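Local structure of BREX protein BrxA (Magnetospirillum magneticum, 3BHW) at residues A[110-113]-A[114-117]; A[123-126]-A[127-131]; A[102-105]-A[106-110]; A[188-191]-A[192-195]. The protein probably belongs to a type 1 BREX system, which protects the bacterium against double-stranded DNA phage by preventing replication of the phage DNA. All blocks are in the same frame, centred on the assembly; numbering follows the deposited sequence. Where two conformers were deposited one is given.

Contact 1 of 4, residues A[110-113]-A[114-117]; sequences RDQF and RMFR
Asp-111 and Arg-114 face each other across water 1. The water donates to Asp-111 OD1 at 2.8 Å and accepts from Arg-114 NH2, also at 2.8 Å. It sits at the edge of the guanidinium group, in its plane. The charged atoms themselves stay apart, with OD1 of Asp-111 5.4 Å from NH2 of Arg-114. Opposite charges therefore meet here through a solvent molecule, on an exposed flank.

Gln-112 and Met-115 meet directly, with side chains that run side by side and point the same way. NE2 of Gln-112 lies 3.4 Å from SD of Met-115. The Gln-112 chain bends at chi2 (-58°), which turns its amide to the side of the sulfur. The same NE2 has its hydrogen bond farther on, with the backbone O of Asp-119, so the amide also ties the helix end to the following loop.

The backbone here is the end of helix 99-112. A type I beta turn from Gln-112 to Met-115 leads the chain out of it. Met-115 N donates to Gln-112 O at 2.9 Å and closes the turn. CB of Met-115 packs on the same oxygen at 3.4 Å.

The CB of Phe-113 starts out away from 114-117. The side chains of Phe-113 and Gln-112 both touch Leu-172, in a loop elsewhere in the chain.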
loop_
_atom_site.group_PDB
_atom_site.type_symbol
_atom_site.label_atom_id
_atom_site.label_comp_id
_atom_site.label_asym_id
_atom_site.label_seq_id
_atom_site.Cartn_x
_atom_site.Cartn_y
_atom_site.Cartn_z
ATOM N N ARG A 110 -8.375 -12.884 1.187
ATOM C CA ARG A 110 -8.861 -13.715 0.084
ATOM C C ARG A 110 -9.858 -14.775 0.589
ATOM O O ARG A 110 -10.890 -14.933 0.020
ATOM C CB ARG A 110 -7.678 -14.428 -0.571
ATOM C CG ARG A 110 -8.075 -15.326 -1.743
ATOM C CD ARG A 110 -6.949 -16.277 -2.102
ATOM N NE ARG A 110 -5.696 -15.562 -2.329
ATOM C CZ ARG A 110 -5.465 -14.815 -3.398
ATOM N NH1 ARG A 110 -6.391 -14.713 -4.351
ATOM N NH2 ARG A 110 -4.318 -14.174 -3.517
ATOM N N ASP A 111 -9.543 -15.499 1.669
ATOM C CA ASP A 111 -10.417 -16.588 2.115
ATOM C C ASP A 111 -11.726 -16.097 2.714
ATOM O O ASP A 111 -12.725 -16.810 2.700
ATOM C CB ASP A 111 -9.702 -17.520 3.103
ATOM C CG ASP A 111 -10.098 -18.995 2.902
ATOM O OD1 ASP A 111 -10.190 -19.440 1.747
ATOM O OD2 ASP A 111 -10.318 -19.700 3.880
ATOM N N GLN A 112 -11.743 -14.887 3.247
ATOM C CA GLN A 112 -12.992 -14.302 3.759
ATOM C C GLN A 112 -14.026 -14.149 2.656
ATOM O O GLN A 112 -15.197 -14.242 2.925
ATOM C CB GLN A 112 -12.776 -12.928 4.419
ATOM C CG GLN A 112 -12.095 -12.993 5.752
ATOM C CD GLN A 112 -12.863 -13.860 6.755
ATOM O OE1 GLN A 112 -12.653 -15.082 6.826
ATOM N NE2 GLN A 112 -13.769 -13.250 7.490
ATOM N N PHE A 113 -13.591 -13.859 1.440
ATOM C CA PHE A 113 -14.514 -13.674 0.315
ATOM C C PHE A 113 -15.190 -14.998 -0.048
ATOM O O PHE A 113 -15.973 -15.080 -1.010
ATOM C CB PHE A 113 -13.804 -13.054 -0.888
ATOM C CG PHE A 113 -13.725 -11.540 -0.840
ATOM C CD1 PHE A 113 -14.813 -10.783 -1.227
ATOM C CD2 PHE A 113 -12.579 -10.883 -0.388
ATOM C CE1 PHE A 113 -14.801 -9.422 -1.192
ATOM C CE2 PHE A 113 -12.539 -9.499 -0.368
ATOM C CZ PHE A 113 -13.656 -8.756 -0.766
ATOM N N ARG A 114 -14.880 -16.046 0.711
ATOM C CA ARG A 114 -15.656 -17.243 0.547
ATOM C C ARG A 114 -16.939 -17.238 1.374
ATOM O O ARG A 114 -17.875 -17.924 1.041
ATOM C CB ARG A 114 -14.854 -18.481 0.776
ATOM C CG ARG A 114 -15.337 -19.516 -0.159
ATOM C CD ARG A 114 -14.490 -20.704 -0.017
ATOM N NE ARG A 114 -15.295 -21.865 -0.273
ATOM C CZ ARG A 114 -14.836 -23.095 -0.175
ATOM N NH1 ARG A 114 -15.617 -24.113 -0.431
ATOM N NH2 ARG A 114 -13.579 -23.311 0.250
ATOM N N MET A 115 -16.962 -16.494 2.469
ATOM C CA MET A 115 -18.207 -16.379 3.251
ATOM C C MET A 115 -19.334 -15.797 2.418
ATOM O O MET A 115 -19.112 -15.207 1.338
ATOM C CB MET A 115 -18.012 -15.395 4.412
ATOM C CG MET A 115 -17.262 -15.820 5.638
ATOM S SD MET A 115 -16.869 -14.230 6.409
ATOM C CE MET A 115 -18.312 -13.874 7.346
ATOM N N PHE A 116 -20.553 -15.945 2.921
ATOM C CA PHE A 116 -21.688 -15.131 2.507
ATOM C C PHE A 116 -21.602 -13.834 3.303
ATOM O O PHE A 116 -21.484 -13.907 4.523
ATOM C CB PHE A 116 -22.984 -15.871 2.845
ATOM C CG PHE A 116 -24.237 -15.032 2.708
ATOM C CD1 PHE A 116 -24.652 -14.556 1.468
ATOM C CD2 PHE A 116 -25.020 -14.755 3.825
ATOM C CE1 PHE A 116 -25.816 -13.801 1.345
ATOM C CE2 PHE A 116 -26.184 -14.008 3.713
ATOM C CZ PHE A 116 -26.583 -13.526 2.468
ATOM N N ARG A 117 -21.693 -12.687 2.645
ATOM C CA ARG A 117 -21.468 -11.400 3.305
ATOM C C ARG A 117 -20.126 -11.449 4.015
ATOM O O ARG A 117 -20.083 -11.512 5.241
ATOM C CB ARG A 117 -22.564 -11.091 4.325
ATOM C CG ARG A 117 -23.965 -11.273 3.790
ATOM C CD ARG A 117 -24.679 -9.981 3.623
ATOM N NE ARG A 117 -26.088 -10.322 3.562
ATOM C CZ ARG A 117 -27.065 -9.529 3.150
ATOM N NH1 ARG A 117 -28.300 -9.996 3.133
ATOM N NH2 ARG A 117 -26.812 -8.290 2.758
HETATM O O HOH W 1 -11.466 -21.912 1.327
#

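Contact 2 of 4, residues A[123-126]-A[127-131]; sequences KMWD and QYLEQ
Trp-125 meets Tyr-128 and Leu-129, three and four residues further along the helix. With chi1 at 171° the indole of Trp-125 leans forward along the helix, toward Leu-129. Leu-129 comes over one face of it: CG stands 4.2 Å from the centroid of the five-membered ring, an off-centre CH-pi contact. Its CD1 reaches 3.4 Å from NE1 of Trp-125.

The ring of Tyr-128 meets the six-membered ring of Trp-125 obliquely, with planes at 42°. CE2 of Tyr-128 touches CZ3 of Trp-125 at 3.8 Å.

All of this lies on helix 122-135, as i to i+3 and i to i+4 neighbours. The inner face of that helix packs on helix 99-112, where Phe-104 meets both rings and Tyr-128 OH bonds to the O of Leu-100. Helix 145-161 also touches Trp-125.

On the exposed side, Lys-123 and Gln-127 run side by side. Lys-123 puts CG between its backbone N and carbonyl carbon (chi1 50°), and its chain curls round the amide oxygen of Gln-127. CB and CD of Lys-123 both lie 3.5 Å from OE1 of Gln-127.

In the backbone, Leu-129 N donates to Trp-125 O at 3.0 Å. Gln-127 N donates to Lys-123 O at 2.9 Å.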
loop_
_atom_site.group_PDB
_atom_site.type_symbol
_atom_site.label_atom_id
_atom_site.label_comp_id
_atom_site.label_asym_id
_atom_site.label_seq_id
_atom_site.Cartn_x
_atom_site.Cartn_y
_atom_site.Cartn_z
ATOM N N LYS A 123 -10.472 -8.709 15.124
ATOM C CA LYS A 123 -9.886 -9.951 15.675
ATOM C C LYS A 123 -9.095 -10.739 14.612
ATOM O O LYS A 123 -8.161 -11.463 14.952
ATOM C CB LYS A 123 -10.937 -10.883 16.286
ATOM C CG LYS A 123 -12.141 -11.153 15.373
ATOM C CD LYS A 123 -12.502 -12.627 15.250
ATOM C CE LYS A 123 -13.667 -12.988 16.172
ATOM N NZ LYS A 123 -13.219 -13.520 17.482
ATOM N N MET A 124 -9.485 -10.594 13.343
ATOM C CA MET A 124 -8.825 -11.287 12.213
ATOM C C MET A 124 -7.439 -10.721 11.961
ATOM O O MET A 124 -6.526 -11.454 11.597
ATOM C CB MET A 124 -9.693 -11.196 10.950
ATOM C CG MET A 124 -11.075 -11.723 11.207
ATOM S SD MET A 124 -11.618 -12.647 9.792
ATOM C CE MET A 124 -10.788 -14.235 10.053
ATOM N N TRP A 125 -7.303 -9.408 12.136
ATOM C CA TRP A 125 -5.993 -8.783 12.060
ATOM C C TRP A 125 -5.131 -9.216 13.237
ATOM O O TRP A 125 -4.007 -9.589 13.042
ATOM C CB TRP A 125 -6.089 -7.267 11.995
ATOM C CG TRP A 125 -4.777 -6.615 12.125
ATOM C CD1 TRP A 125 -4.274 -6.060 13.256
ATOM C CD2 TRP A 125 -3.749 -6.483 11.123
ATOM N NE1 TRP A 125 -3.007 -5.572 13.030
ATOM C CE2 TRP A 125 -2.668 -5.803 11.725
ATOM C CE3 TRP A 125 -3.646 -6.839 9.776
ATOM C CZ2 TRP A 125 -1.508 -5.502 11.042
ATOM C CZ3 TRP A 125 -2.463 -6.507 9.090
ATOM C CH2 TRP A 125 -1.419 -5.848 9.735
ATOM N N ASP A 126 -5.715 -9.177 14.435
ATOM C CA ASP A 126 -5.069 -9.603 15.657
ATOM C C ASP A 126 -4.487 -11.003 15.541
ATOM O O ASP A 126 -3.327 -11.227 15.869
ATOM C CB ASP A 126 -6.112 -9.593 16.775
ATOM C CG ASP A 126 -6.152 -8.285 17.523
ATOM O OD1 ASP A 126 -5.748 -7.236 16.971
ATOM O OD2 ASP A 126 -6.609 -8.310 18.687
ATOM N N GLN A 127 -5.305 -11.941 15.072
ATOM C CA GLN A 127 -4.943 -13.337 15.000
ATOM C C GLN A 127 -3.908 -13.573 13.875
ATOM O O GLN A 127 -3.025 -14.423 13.983
ATOM C CB GLN A 127 -6.205 -14.198 14.851
ATOM C CG GLN A 127 -7.156 -14.038 16.039
ATOM C CD GLN A 127 -8.591 -14.498 15.768
ATOM O OE1 GLN A 127 -9.543 -14.071 16.463
ATOM N NE2 GLN A 127 -8.752 -15.419 14.815
ATOM N N TYR A 128 -3.982 -12.766 12.842
ATOM C CA TYR A 128 -2.981 -12.776 11.751
ATOM C C TYR A 128 -1.616 -12.381 12.296
ATOM O O TYR A 128 -0.621 -13.019 11.985
ATOM C CB TYR A 128 -3.451 -11.853 10.594
ATOM C CG TYR A 128 -2.377 -11.509 9.569
ATOM C CD1 TYR A 128 -1.962 -12.443 8.611
ATOM C CD2 TYR A 128 -1.788 -10.246 9.572
ATOM C CE1 TYR A 128 -0.987 -12.119 7.662
ATOM C CE2 TYR A 128 -0.786 -9.919 8.658
ATOM C CZ TYR A 128 -0.390 -10.841 7.708
ATOM O OH TYR A 128 0.607 -10.556 6.794
ATOM N N LEU A 129 -1.580 -11.289 13.045
ATOM C CA LEU A 129 -0.336 -10.931 13.712
ATOM C C LEU A 129 0.199 -12.038 14.596
ATOM O O LEU A 129 1.380 -12.310 14.556
ATOM C CB LEU A 129 -0.488 -9.643 14.486
ATOM C CG LEU A 129 -0.482 -8.412 13.592
ATOM C CD1 LEU A 129 -0.418 -7.186 14.477
ATOM C CD2 LEU A 129 0.710 -8.443 12.659
ATOM N N GLU A 130 -0.655 -12.669 15.400
ATOM C CA GLU A 130 -0.250 -13.868 16.175
ATOM C C GLU A 130 0.464 -14.925 15.300
ATOM O O GLU A 130 1.552 -15.413 15.647
ATOM C CB GLU A 130 -1.463 -14.483 16.894
ATOM C CG GLU A 130 -1.798 -13.773 18.202
ATOM C CD GLU A 130 -2.964 -14.404 18.965
ATOM O OE1 GLU A 130 -4.076 -14.552 18.384
ATOM O OE2 GLU A 130 -2.777 -14.701 20.178
ATOM N N GLN A 131 -0.136 -15.250 14.153
ATOM C CA GLN A 131 0.447 -16.148 13.174
ATOM C C GLN A 131 1.768 -15.636 12.587
ATOM O O GLN A 131 2.694 -16.408 12.390
ATOM C CB GLN A 131 -0.540 -16.338 12.023
ATOM C CG GLN A 131 -0.663 -17.758 11.517
ATOM C CD GLN A 131 -1.659 -18.588 12.312
ATOM O OE1 GLN A 131 -1.401 -18.997 13.452
ATOM N NE2 GLN A 131 -2.802 -18.847 11.709
#

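Contact 3 of 4, residues A[102-105]-A[106-110]; sequences GDFL and DLVVR
Gly-102 opens this part of helix 99-112 with an ordinary alpha-helical bond: its O accepts from Asp-106 N. The helix then widens into a pi-type turn at 106-109.

Asp-103 accepts from Leu-107 N through its backbone O. Its side chain runs alongside that of Leu-107. Water 2 bridges two carboxylates, donating to Asp-103 OD1 at 2.6 Å and to Asp-106 OD2 at 2.7 Å, which should ease the meeting of like charges. OD2 of Asp-103 makes a salt bridge to Arg-7 and a hydrogen bond with Tyr-8 OH, and OD1 a hydrogen bond with Tyr-192 OH.

Phe-104 marks the change of pitch. Its O takes two bonds, from Val-108 N and from Val-109 N. The bond from Val-109 is the straighter (168° at the hydrogen) and lies in the carbonyl plane, while Val-108 N comes from above that plane. CG2 of Val-109 sits over one face of the ring, offset toward the rim. CG2 of Val-108, in the conformer given, approaches obliquely, a less certain contact.

Leu-105 lies side by side with Val-109, CD2 to CG2 4.2 Å. Its O accepts from Arg-110 N at 2.9 Å, five residues on, as a pi turn requires. Arg-110 then folds back through its bend at chi3 (-53°). Arg-195 bonds to Arg-110 NH2 through its O and to Asp-106 OD1 through its NE. The same NH2 forms a salt bridge with OD1 of Asp-106 at 3.0 Å, in the guanidinium plane and on the anti side of the carboxylate.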
loop_
_atom_site.group_PDB
_atom_site.type_symbol
_atom_site.label_atom_id
_atom_site.label_comp_id
_atom_site.label_asym_id
_atom_site.label_seq_id
_atom_site.Cartn_x
_atom_site.Cartn_y
_atom_site.Cartn_z
ATOM N N GLY A 102 0.704 -7.496 2.051
ATOM C CA GLY A 102 0.417 -8.488 1.010
ATOM C C GLY A 102 -0.098 -9.822 1.560
ATOM O O GLY A 102 -1.106 -10.351 1.052
ATOM N N ASP A 103 0.574 -10.344 2.599
ATOM C CA ASP A 103 0.202 -11.612 3.224
ATOM C C ASP A 103 -1.165 -11.495 3.928
ATOM O O ASP A 103 -1.915 -12.465 3.968
ATOM C CB ASP A 103 1.284 -12.152 4.203
ATOM C CG ASP A 103 2.421 -12.857 3.493
ATOM O OD1 ASP A 103 2.465 -12.826 2.243
ATOM O OD2 ASP A 103 3.269 -13.462 4.210
ATOM N N PHE A 104 -1.488 -10.311 4.461
ATOM C CA PHE A 104 -2.839 -10.114 5.012
ATOM C C PHE A 104 -3.905 -10.393 3.925
ATOM O O PHE A 104 -4.886 -11.130 4.159
ATOM C CB PHE A 104 -2.996 -8.711 5.621
ATOM C CG PHE A 104 -4.231 -8.562 6.485
ATOM C CD1 PHE A 104 -4.588 -9.549 7.386
ATOM C CD2 PHE A 104 -5.069 -7.449 6.330
ATOM C CE1 PHE A 104 -5.739 -9.407 8.202
ATOM C CE2 PHE A 104 -6.242 -7.305 7.112
ATOM C CZ PHE A 104 -6.568 -8.296 8.061
ATOM N N LEU A 105 -3.670 -9.850 2.741
ATOM C CA LEU A 105 -4.558 -9.932 1.615
ATOM C C LEU A 105 -4.590 -11.379 1.164
ATOM O O LEU A 105 -5.666 -11.951 1.137
ATOM C CB LEU A 105 -4.038 -9.030 0.514
ATOM C CG LEU A 105 -4.221 -7.570 0.895
ATOM C CD1 LEU A 105 -3.277 -6.651 0.067
ATOM C CD2 LEU A 105 -5.680 -7.192 0.732
ATOM N N ASP A 106 -3.407 -11.969 0.937
ATOM C CA ASP A 106 -3.253 -13.293 0.397
ATOM C C ASP A 106 -3.806 -14.400 1.273
ATOM O O ASP A 106 -4.421 -15.307 0.778
ATOM C CB ASP A 106 -1.735 -13.551 0.224
ATOM C CG ASP A 106 -1.419 -14.795 -0.656
ATOM O OD1 ASP A 106 -2.213 -15.150 -1.541
ATOM O OD2 ASP A 106 -0.351 -15.361 -0.521
ATOM N N LEU A 107 -3.486 -14.360 2.566
ATOM C CA LEU A 107 -3.782 -15.482 3.461
ATOM C C LEU A 107 -5.025 -15.297 4.308
ATOM O O LEU A 107 -5.443 -16.268 4.911
ATOM C CB LEU A 107 -2.620 -15.700 4.399
ATOM C CG LEU A 107 -1.289 -15.775 3.642
ATOM C CD1 LEU A 107 -0.215 -15.904 4.649
ATOM C CD2 LEU A 107 -1.178 -16.902 2.661
ATOM N N VAL A 108 -5.573 -14.075 4.393
ATOM C CA VAL A 108 -6.770 -13.813 5.226
ATOM C C VAL A 108 -7.918 -13.201 4.417
ATOM O O VAL A 108 -9.034 -13.756 4.320
ATOM C CB VAL A 108 -6.425 -12.901 6.472
ATOM C CG1 VAL A 108 -7.621 -12.802 7.411
ATOM C CG2 VAL A 108 -5.190 -13.415 7.239
ATOM N N VAL A 109 -7.677 -12.035 3.848
ATOM C CA VAL A 109 -8.760 -11.390 3.081
ATOM C C VAL A 109 -9.274 -12.277 1.952
ATOM O O VAL A 109 -10.495 -12.426 1.810
ATOM C CB VAL A 109 -8.361 -9.980 2.598
ATOM C CG1 VAL A 109 -9.532 -9.285 1.905
ATOM C CG2 VAL A 109 -7.777 -9.211 3.756
ATOM N N ARG A 110 -8.375 -12.884 1.187
ATOM C CA ARG A 110 -8.861 -13.715 0.084
ATOM C C ARG A 110 -9.858 -14.775 0.589
ATOM O O ARG A 110 -10.890 -14.933 0.020
ATOM C CB ARG A 110 -7.678 -14.428 -0.571
ATOM C CG ARG A 110 -8.075 -15.326 -1.743
ATOM C CD ARG A 110 -6.949 -16.277 -2.102
ATOM N NE ARG A 110 -5.696 -15.562 -2.329
ATOM C CZ ARG A 110 -5.465 -14.815 -3.398
ATOM N NH1 ARG A 110 -6.391 -14.713 -4.351
ATOM N NH2 ARG A 110 -4.318 -14.174 -3.517
HETATM O O HOH W 2 2.102 -14.854 0.579
#

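Contact 4 of 4, residues A[188-191]-A[192-195]; sequences NNEQ and YVIR
Ile-194 N donates to Glu-190 O at 2.9 Å, and Arg-195 N to Gln-191 O at 3.1 Å. These backbone bonds start the new helix. Just before them, helix 179-187 ends in a Schellman motif with Asn-189 at C-prime, where phi is positive. Glu-190 follows as the N-cap of the next helix, so only a short link separates the two.

Water 3 joins Glu-190 to Val-193. It donates to Glu-190 OE1 at 2.8 Å and accepts from Val-193 N at 3.1 Å. The Glu-190 chain turns at chi1 (-58°) and again at chi2 (-75°), which brings the carboxylate back beside the first turn of helix 191-197. Its other oxygen, OE2, forms a salt bridge with Lys-96 on helix 83-97.

Further out, Tyr-192 OH bonds to Asp-103 and Arg-195 NE makes a salt bridge to Asp-106, both on helix 99-112.

Packing is carried mainly by Ile-194. Its CG1 lies 3.1 Å from Glu-190 O and its CD1 3.4 Å from the same oxygen. CB of Val-193 stands 4.2 Å from CB of Glu-190. Ile-194 and Val-193 both touch Leu-185.

The negative carboxylate at the N-cap is thus linked through water to an early N-H of the helix, which would be expected to suit the positive end of the helix dipole.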
loop_
_atom_site.group_PDB
_atom_site.type_symbol
_atom_site.label_atom_id
_atom_site.label_comp_id
_atom_site.label_asym_id
_atom_site.label_seq_id
_atom_site.Cartn_x
_atom_site.Cartn_y
_atom_site.Cartn_z
ATOM N N ASN A 188 5.431 -6.270 -15.954
ATOM C CA ASN A 188 6.576 -6.175 -15.069
ATOM C C ASN A 188 6.757 -7.378 -14.169
ATOM O O ASN A 188 7.565 -7.328 -13.221
ATOM C CB ASN A 188 6.545 -4.864 -14.315
ATOM C CG ASN A 188 6.852 -3.710 -15.216
ATOM O OD1 ASN A 188 8.028 -3.382 -15.452
ATOM N ND2 ASN A 188 5.823 -3.100 -15.755
ATOM N N ASN A 189 6.043 -8.463 -14.458
ATOM C CA ASN A 189 6.361 -9.746 -13.815
ATOM C C ASN A 189 6.092 -9.739 -12.308
ATOM O O ASN A 189 6.793 -10.385 -11.512
ATOM C CB ASN A 189 7.815 -10.101 -14.071
ATOM C CG ASN A 189 8.170 -9.996 -15.520
ATOM O OD1 ASN A 189 7.617 -10.713 -16.326
ATOM N ND2 ASN A 189 9.048 -9.062 -15.872
ATOM N N GLU A 190 5.118 -8.931 -11.915
ATOM C CA GLU A 190 4.900 -8.735 -10.512
ATOM C C GLU A 190 3.985 -9.792 -9.929
ATOM O O GLU A 190 2.897 -9.500 -9.443
ATOM C CB GLU A 190 4.399 -7.333 -10.207
ATOM C CG GLU A 190 5.291 -6.191 -10.658
ATOM C CD GLU A 190 6.520 -6.001 -9.805
ATOM O OE1 GLU A 190 6.723 -6.783 -8.843
ATOM O OE2 GLU A 190 7.273 -5.027 -10.078
ATOM N N GLN A 191 4.470 -11.034 -9.948
ATOM C CA GLN A 191 3.725 -12.188 -9.474
ATOM C C GLN A 191 3.099 -11.966 -8.110
ATOM O O GLN A 191 1.903 -12.252 -7.889
ATOM C CB GLN A 191 4.560 -13.492 -9.422
ATOM C CG GLN A 191 5.615 -13.666 -10.571
ATOM C CD GLN A 191 5.100 -13.556 -11.988
ATOM O OE1 GLN A 191 3.935 -13.896 -12.295
ATOM N NE2 GLN A 191 5.989 -13.146 -12.907
ATOM N N TYR A 192 3.906 -11.460 -7.192
ATOM C CA TYR A 192 3.441 -11.402 -5.812
ATOM C C TYR A 192 2.377 -10.359 -5.681
ATOM O O TYR A 192 1.337 -10.627 -5.062
ATOM C CB TYR A 192 4.597 -11.116 -4.853
ATOM C CG TYR A 192 4.205 -10.962 -3.381
ATOM C CD1 TYR A 192 3.961 -12.098 -2.616
ATOM C CD2 TYR A 192 4.133 -9.689 -2.764
ATOM C CE1 TYR A 192 3.618 -11.989 -1.229
ATOM C CE2 TYR A 192 3.754 -9.563 -1.410
ATOM C CZ TYR A 192 3.505 -10.721 -0.659
ATOM O OH TYR A 192 3.157 -10.577 0.689
ATOM N N VAL A 193 2.621 -9.157 -6.228
ATOM C CA VAL A 193 1.559 -8.106 -6.172
ATOM C C VAL A 193 0.252 -8.581 -6.850
ATOM O O VAL A 193 -0.845 -8.436 -6.290
ATOM C CB VAL A 193 2.084 -6.796 -6.690
ATOM C CG1 VAL A 193 0.992 -5.748 -6.666
ATOM C CG2 VAL A 193 3.369 -6.406 -5.889
ATOM N N ILE A 194 0.409 -9.239 -7.985
ATOM C CA ILE A 194 -0.739 -9.746 -8.718
ATOM C C ILE A 194 -1.618 -10.623 -7.849
ATOM O O ILE A 194 -2.834 -10.446 -7.822
ATOM C CB ILE A 194 -0.336 -10.426 -10.018
ATOM C CG1 ILE A 194 0.228 -9.366 -11.001
ATOM C CG2 ILE A 194 -1.515 -11.251 -10.619
ATOM C CD1 ILE A 194 0.939 -9.885 -12.256
ATOM N N ARG A 195 -0.989 -11.586 -7.183
ATOM C CA ARG A 195 -1.683 -12.546 -6.326
ATOM C C ARG A 195 -2.423 -11.884 -5.164
ATOM O O ARG A 195 -3.509 -12.338 -4.762
ATOM C CB ARG A 195 -0.658 -13.557 -5.780
ATOM C CG ARG A 195 -1.238 -14.789 -5.238
ATOM C CD ARG A 195 -0.223 -15.437 -4.206
ATOM N NE ARG A 195 -0.740 -16.682 -3.661
ATOM C CZ ARG A 195 -0.862 -17.790 -4.378
ATOM N NH1 ARG A 195 -0.491 -17.775 -5.656
ATOM N NH2 ARG A 195 -1.327 -18.912 -3.821
HETATM O O HOH W 3 5.497 -8.679 -7.227
#

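Contacts 1 and 3 share Arg-110 on helix 99-112, with centres about 12 Å apart. Contact 2 lies on the next helix, its centre about 11 Å from that of contact 3. Contacts 2 and 3 pack directly, with Trp-125 CE3 3.7 Å from Phe-104 CE1. Contact 2 also reaches contact 1, where Met-124 SD lies 3.2 Å from Gln-112 NE2. Contact 4 approaches contact 3 through polar groups, with Tyr-192 OH 2.8 Å from Asp-103 OD1. Its Arg-195 O also meets Arg-110 NH2, which links it to contact 1. It does not touch contact 2; their nearest atoms are about 7 Å apart. Helix 99-112 thus touches both helix 122-135 and helix 191-197.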